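Local coordinates for protein peroxiredoxin PRX1, mitochondrial (Saccharomyces cerevisiae, PDB 5YKJ) that probably reduces peroxides in the mitochondrion through a single peroxidatic cysteine, which is then regenerated by the glutathione and thioredoxin systems, at residues K55-F58 against D59-N62; T153-V156 against L157-I160; I175-Q178 against P179-V183. All blocks are in the same frame, centred on the assembly; numbering follows the deposited sequence.

Interaction 1 of 3, residues K55-F58 against D59-N62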
# COMPACT_ATOMS: atom_id res chain seq x y z
N LYS A 55 6.29 -10.46 4.39
CA LYS A 55 7.03 -9.87 3.30
C LYS A 55 7.19 -10.84 2.09
O LYS A 55 7.17 -10.44 1.01
CB LYS A 55 8.40 -9.35 3.75
CG LYS A 55 9.25 -8.84 2.63
CD LYS A 55 10.55 -8.27 3.08
CE LYS A 55 11.45 -8.07 1.89
NZ LYS A 55 12.03 -9.29 1.30
N PRO A 56 7.33 -12.15 2.35
CA PRO A 56 7.43 -13.09 1.22
C PRO A 56 6.21 -13.09 0.31
O PRO A 56 6.35 -13.34 -0.84
CB PRO A 56 7.59 -14.47 1.89
CG PRO A 56 8.26 -14.15 3.17
CD PRO A 56 7.73 -12.82 3.61
N GLU A 57 5.06 -12.86 0.90
CA GLU A 57 3.81 -12.77 0.18
C GLU A 57 3.85 -11.56 -0.77
O GLU A 57 3.36 -11.62 -1.86
CB GLU A 57 2.61 -12.68 1.10
CG GLU A 57 2.20 -14.01 1.65
CD GLU A 57 2.06 -15.07 0.58
OE1 GLU A 57 2.90 -15.96 0.51
OE2 GLU A 57 1.12 -14.97 -0.17
N PHE A 58 4.41 -10.46 -0.30
CA PHE A 58 4.58 -9.29 -1.11
C PHE A 58 5.70 -9.45 -2.17
O PHE A 58 5.56 -9.06 -3.27
CB PHE A 58 4.73 -8.03 -0.24
CG PHE A 58 3.52 -7.74 0.59
CD1 PHE A 58 2.55 -6.96 0.09
CD2 PHE A 58 3.41 -8.16 1.87
CE1 PHE A 58 1.44 -6.64 0.80
CE2 PHE A 58 2.28 -7.87 2.60
CZ PHE A 58 1.29 -7.09 2.05
N ASP A 59 6.80 -10.09 -1.76
CA ASP A 59 7.87 -10.28 -2.68
C ASP A 59 7.40 -11.04 -3.92
O ASP A 59 7.75 -10.71 -4.99
CB ASP A 59 8.98 -11.10 -2.02
CG ASP A 59 9.74 -10.35 -0.96
OD1 ASP A 59 9.81 -9.14 -0.99
OD2 ASP A 59 10.32 -11.02 -0.13
N LYS A 60 6.60 -12.06 -3.72
CA LYS A 60 6.18 -12.86 -4.84
C LYS A 60 5.25 -12.15 -5.78
O LYS A 60 5.03 -12.60 -6.86
CB LYS A 60 5.65 -14.20 -4.38
CG LYS A 60 4.33 -14.15 -3.75
CD LYS A 60 3.70 -15.50 -3.62
CE LYS A 60 4.29 -16.37 -2.54
NZ LYS A 60 3.17 -17.24 -2.13
N ARG A 61 4.69 -11.03 -5.33
CA ARG A 61 3.82 -10.28 -6.16
C ARG A 61 4.53 -9.05 -6.73
O ARG A 61 3.92 -8.19 -7.20
CB ARG A 61 2.60 -9.85 -5.37
CG ARG A 61 1.73 -11.02 -4.90
CD ARG A 61 0.78 -10.59 -3.83
NE ARG A 61 -0.32 -11.50 -3.59
CZ ARG A 61 -0.32 -12.53 -2.78
NH1 ARG A 61 0.73 -12.88 -2.09
NH2 ARG A 61 -1.40 -13.25 -2.70
N ASN A 62 5.85 -9.02 -6.64
CA ASN A 62 6.63 -7.87 -7.10
C ASN A 62 6.18 -6.57 -6.42
O ASN A 62 6.05 -5.59 -7.04
CB ASN A 62 6.62 -7.70 -8.61
CG ASN A 62 7.65 -6.74 -9.09
OD1 ASN A 62 8.70 -6.66 -8.54
ND2 ASN A 62 7.33 -6.02 -10.14

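Interaction 2 of 3, residues T153-V156 against L157-I160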
# COMPACT_ATOMS: atom_id res chain seq x y z
N THR A 153 -4.11 -7.34 6.71
CA THR A 153 -3.11 -7.70 5.74
C THR A 153 -3.66 -8.51 4.56
O THR A 153 -3.19 -8.42 3.51
CB THR A 153 -1.90 -8.37 6.40
OG1 THR A 153 -2.33 -9.51 7.13
CG2 THR A 153 -1.21 -7.38 7.33
N SER A 154 -4.64 -9.32 4.85
CA SER A 154 -5.27 -10.12 3.85
C SER A 154 -5.97 -9.27 2.82
O SER A 154 -5.98 -9.58 1.71
CB SER A 154 -6.21 -11.14 4.44
OG SER A 154 -5.47 -12.08 5.14
N GLU A 155 -6.60 -8.21 3.28
CA GLU A 155 -7.25 -7.32 2.37
C GLU A 155 -6.25 -6.56 1.50
O GLU A 155 -6.52 -6.33 0.38
CB GLU A 155 -8.18 -6.37 3.13
CG GLU A 155 -8.97 -5.39 2.26
CD GLU A 155 -9.92 -6.05 1.25
OE1 GLU A 155 -10.10 -7.21 1.33
OE2 GLU A 155 -10.48 -5.32 0.47
N VAL A 156 -5.12 -6.17 2.06
CA VAL A 156 -4.12 -5.50 1.26
C VAL A 156 -3.65 -6.44 0.14
O VAL A 156 -3.50 -6.05 -0.93
CB VAL A 156 -2.91 -5.04 2.13
CG1 VAL A 156 -1.74 -4.56 1.26
CG2 VAL A 156 -3.34 -3.99 3.13
N LEU A 157 -3.42 -7.69 0.47
CA LEU A 157 -3.02 -8.64 -0.53
C LEU A 157 -4.15 -8.88 -1.57
O LEU A 157 -3.88 -9.08 -2.70
CB LEU A 157 -2.54 -9.95 0.09
CG LEU A 157 -1.20 -9.96 0.82
CD1 LEU A 157 -1.09 -11.16 1.76
CD2 LEU A 157 -0.05 -9.90 -0.15
N ARG A 158 -5.38 -8.90 -1.10
CA ARG A 158 -6.50 -9.15 -1.99
C ARG A 158 -6.63 -8.06 -3.06
O ARG A 158 -6.77 -8.33 -4.21
CB ARG A 158 -7.81 -9.31 -1.20
CG ARG A 158 -8.99 -9.86 -2.00
CD ARG A 158 -10.34 -9.70 -1.32
NE ARG A 158 -10.75 -8.33 -1.20
CZ ARG A 158 -11.39 -7.69 -2.15
NH1 ARG A 158 -11.76 -8.31 -3.26
NH2 ARG A 158 -11.69 -6.44 -1.97
N VAL A 159 -6.54 -6.82 -2.64
CA VAL A 159 -6.60 -5.74 -3.58
C VAL A 159 -5.41 -5.69 -4.51
O VAL A 159 -5.56 -5.28 -5.57
CB VAL A 159 -6.94 -4.37 -2.97
CG1 VAL A 159 -8.20 -4.50 -2.18
CG2 VAL A 159 -5.80 -3.82 -2.14
N ILE A 160 -4.24 -6.06 -4.03
CA ILE A 160 -3.08 -6.08 -4.88
C ILE A 160 -3.34 -7.12 -6.00
O ILE A 160 -3.07 -6.88 -7.13
CB ILE A 160 -1.78 -6.43 -4.12
CG1 ILE A 160 -1.30 -5.24 -3.31
CG2 ILE A 160 -0.66 -6.77 -5.11
CD1 ILE A 160 -0.35 -5.63 -2.20

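Interaction 3 of 3, residues I175-Q178 against P179-V183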
# COMPACT_ATOMS: atom_id res chain seq x y z
N ILE A 175 -17.49 -7.20 -5.95
CA ILE A 175 -17.42 -7.15 -4.54
C ILE A 175 -17.02 -8.54 -4.01
O ILE A 175 -17.44 -9.53 -4.47
CB ILE A 175 -18.81 -6.79 -3.96
CG1 ILE A 175 -18.79 -6.54 -2.47
CG2 ILE A 175 -19.80 -7.91 -4.25
CD1 ILE A 175 -18.42 -5.12 -2.13
N ASN A 176 -16.15 -8.52 -3.02
CA ASN A 176 -15.72 -9.68 -2.32
C ASN A 176 -14.96 -10.71 -3.13
O ASN A 176 -14.84 -11.80 -2.71
CB ASN A 176 -16.96 -10.30 -1.72
CG ASN A 176 -17.54 -9.48 -0.59
OD1 ASN A 176 -16.90 -8.67 -0.01
ND2 ASN A 176 -18.81 -9.71 -0.33
N TRP A 177 -14.42 -10.30 -4.26
CA TRP A 177 -13.69 -11.19 -5.13
C TRP A 177 -12.46 -11.81 -4.50
O TRP A 177 -11.73 -11.18 -3.85
CB TRP A 177 -13.23 -10.44 -6.40
CG TRP A 177 -12.37 -11.21 -7.32
CD1 TRP A 177 -12.77 -12.02 -8.30
CD2 TRP A 177 -10.95 -11.21 -7.36
NE1 TRP A 177 -11.72 -12.51 -8.96
CE2 TRP A 177 -10.57 -12.04 -8.40
CE3 TRP A 177 -9.96 -10.58 -6.63
CZ2 TRP A 177 -9.26 -12.27 -8.72
CZ3 TRP A 177 -8.70 -10.81 -6.92
CH2 TRP A 177 -8.34 -11.63 -7.97
N GLN A 178 -12.27 -13.09 -4.76
CA GLN A 178 -11.08 -13.76 -4.37
C GLN A 178 -10.49 -14.33 -5.65
O GLN A 178 -11.15 -14.65 -6.56
CB GLN A 178 -11.34 -14.90 -3.42
CG GLN A 178 -11.70 -14.51 -2.00
CD GLN A 178 -10.62 -13.77 -1.23
OE1 GLN A 178 -9.48 -13.91 -1.48
NE2 GLN A 178 -11.04 -12.97 -0.30
N PRO A 179 -9.19 -14.50 -5.66
CA PRO A 179 -8.53 -15.10 -6.81
C PRO A 179 -9.13 -16.49 -7.07
O PRO A 179 -9.46 -17.19 -6.17
CB PRO A 179 -7.09 -15.23 -6.36
CG PRO A 179 -6.91 -14.07 -5.42
CD PRO A 179 -8.21 -13.91 -4.73
N ALA A 180 -9.29 -16.74 -8.36
CA ALA A 180 -9.89 -17.88 -9.07
C ALA A 180 -11.39 -17.68 -9.24
O ALA A 180 -12.00 -18.40 -9.93
CB ALA A 180 -9.59 -19.28 -8.52
N ASP A 181 -11.96 -16.64 -8.63
CA ASP A 181 -13.35 -16.35 -8.83
C ASP A 181 -13.52 -15.71 -10.23
O ASP A 181 -12.62 -15.19 -10.81
CB ASP A 181 -13.93 -15.38 -7.81
CG ASP A 181 -14.10 -15.95 -6.41
OD1 ASP A 181 -13.92 -17.09 -6.19
OD2 ASP A 181 -14.42 -15.16 -5.56
N ASP A 182 -14.72 -15.77 -10.73
CA ASP A 182 -15.02 -15.16 -11.99
C ASP A 182 -14.85 -13.63 -11.90
O ASP A 182 -15.08 -13.03 -10.90
CB ASP A 182 -16.45 -15.48 -12.47
CG ASP A 182 -16.68 -16.96 -12.76
OD1 ASP A 182 -15.73 -17.68 -12.91
OD2 ASP A 182 -17.85 -17.34 -12.78
N VAL A 183 -14.47 -13.07 -13.01
CA VAL A 183 -14.24 -11.66 -13.20
C VAL A 183 -15.27 -11.05 -14.17
O VAL A 183 -16.02 -11.73 -14.78
CB VAL A 183 -12.82 -11.37 -13.68
CG1 VAL A 183 -11.79 -11.74 -12.63
CG2 VAL A 183 -12.49 -12.09 -14.97

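Interaction 1 of 3, residues K55-F58 against D59-N62
Lys55 and Asp59 face each other one turn apart on the short helix 55-59, whose C-terminal end closes in a Schellman motif before strand 63-69 of the thioredoxin-like core. In the backbone, Asp59 N bonds to Lys55 O (2.8 Å) and Lys60 N to Pro56 O. Beyond these, Arg61 N reaches Phe58 O, and Asn62, with positive phi, is the C-prime residue: its N returns to Asp59 O at 3.0 Å, while Val63 N pairs with Phe58 O. Asn62 OD1 also meets Ser29 OG.

Three salt bridges lie along the surface. Lys55 runs out extended and bends only at its last torsion (chi4 -74°), which turns NZ onto the syn lone pair of Asp59 OD2 at 2.8 Å; OD1 receives a weaker bond. Glu57 serves two cations, one per oxygen. Lys60 runs together with it in one direction, and Lys60 NZ gives a hydrogen bond to Glu57 OE1 at 2.9 Å. At the other oxygen the guanidinium and carboxylate planes are 71° apart, and Arg61 NH1 meets Glu57 OE2 from above the carboxylate plane. Arg61 NH1 also bonds to the backbone Glu57 O (2.9 Å, 163° at the hydrogen), both acceptors lying in the guanidinium plane, which limits rotation of the group. Its NE pairs with Asp161 of helix 153-169. An alanine at Arg61 would remove the whole guanidinium, which would probably leave Glu57 OE2 and Asp161 without this cationic partner and cut a tie between the loop that follows helix 55-59 and helix 153-169.

The apolar side belongs to buried Phe58, whose ring packs on helix 153-169 and on Val63 and Leu65 of strand 63-69. Close to the helix end, Arg61 CD rests 3.4 Å from Glu57 O.

Interaction 2 of 3, residues T153-V156 against L157-I160
The opening turns of helix 153-169, which packs beside helix 55-59 and strand 139-144, carry a side-on bidentate salt bridge between Glu155 and Arg158. The regular i to i+4 ladder runs beneath it, from Leu157 N to Thr153 O through to Ile160 N to Val156 O.

The side chains of Glu155 and Arg158 leave the helix together and keep a common direction. Arg158 NE gives an almost straight bond (171°) to Glu155 OE1 at 2.8 Å, and Arg158 NH2 meets Glu155 OE2 at 2.9 Å. Both oxygens are approached on their syn sides, and the planes of the two groups are 27° apart. Bends in both chains, at chi2 of Glu155 (62°) and at chi3 of Arg158, bring the carboxylate to the NE/NH2 edge of the guanidinium. The third nitrogen, NH1, is bonded to Trp177 O, so the guanidinium is held from two directions.

On the buried flank, Val156 and Ile160 lie alongside each other and both touch Phe58 of helix 55-59, with Phe143 of strand 139-144 also against Val156. Val159 CG1 sits 3.6 Å from Glu155 OE2, and Ile160 CD1 approaches Val156 CG1 at 3.9 Å.

Interaction 3 of 3, residues I175-Q178 against P179-V183
Gln178 to Asp181 form a type II beta turn, in which Asp181 N closes on Gln178 O at 3.0 Å and Ala180 takes the positive phi of the third position; the turn belongs to the linker between helix 153-169 and strand 183-184 of the C-terminal domain of the 1-Cys peroxiredoxin.

Asp181 makes a second tie across the turn. Its OD2 accepts the backbone N of Gln178 at 3.1 Å, the donor standing well above the carboxylate plane rather than in it. Gln178 is therefore bonded through both its N and its O to the one aspartate.

Trp177, buried, carries most of the side-chain contact. Its CG lies opposite the backbone N (chi1 175°), which carries the indole to Pro179 and to the carbonyls of Asp181 and Asp182. Pro179 covers one face: its CD stands 4.1 Å from the centroid of the six-membered ring of Trp177, 22° off the normal, in a CH-pi contact, and Pro179 CA lies 3.5 Å from Trp177 CZ2. The pyrrole edge meets backbone carbonyls: NE1 gives Asp181 O a long, weak hydrogen bond, and Asp182 O lies by CD1. The carboxylate of Asp181 stands perpendicular to the indole plane, and the two side chains pass one another running opposite ways.

Helix 153-169 also meets the indole, through Ala162 and Leu165. Further along, Val183, paired through its backbone with Thr211, runs beside the indole and places CG1 3.8 Å from Trp177 NE1.

Overall arrangement
Helix 153-169 joins the three contacts, which follow one another along the chain. Interaction 1 is a surface helix end, yet its buried Phe58 packs on Val156, Leu157 and Ile160 of interaction 2, whose inner flank thus belongs to the apolar interior while its charged flank meets the linker. Interaction 3, about 20 Å from the chain centre (centre to centre), lies in that linker to the C-terminal strands and touches interaction 2 through Arg158. Interactions 1 and 3 do not touch. Chemistry follows place: a Glu57-Lys60-Arg61 network and a Lys55-Asp59 pair at the helix end, one bidentate pair beside the Val156-Ile160 apolar contact on the long helix, and a proline-covered indole with an aspartate-tied turn in the linker.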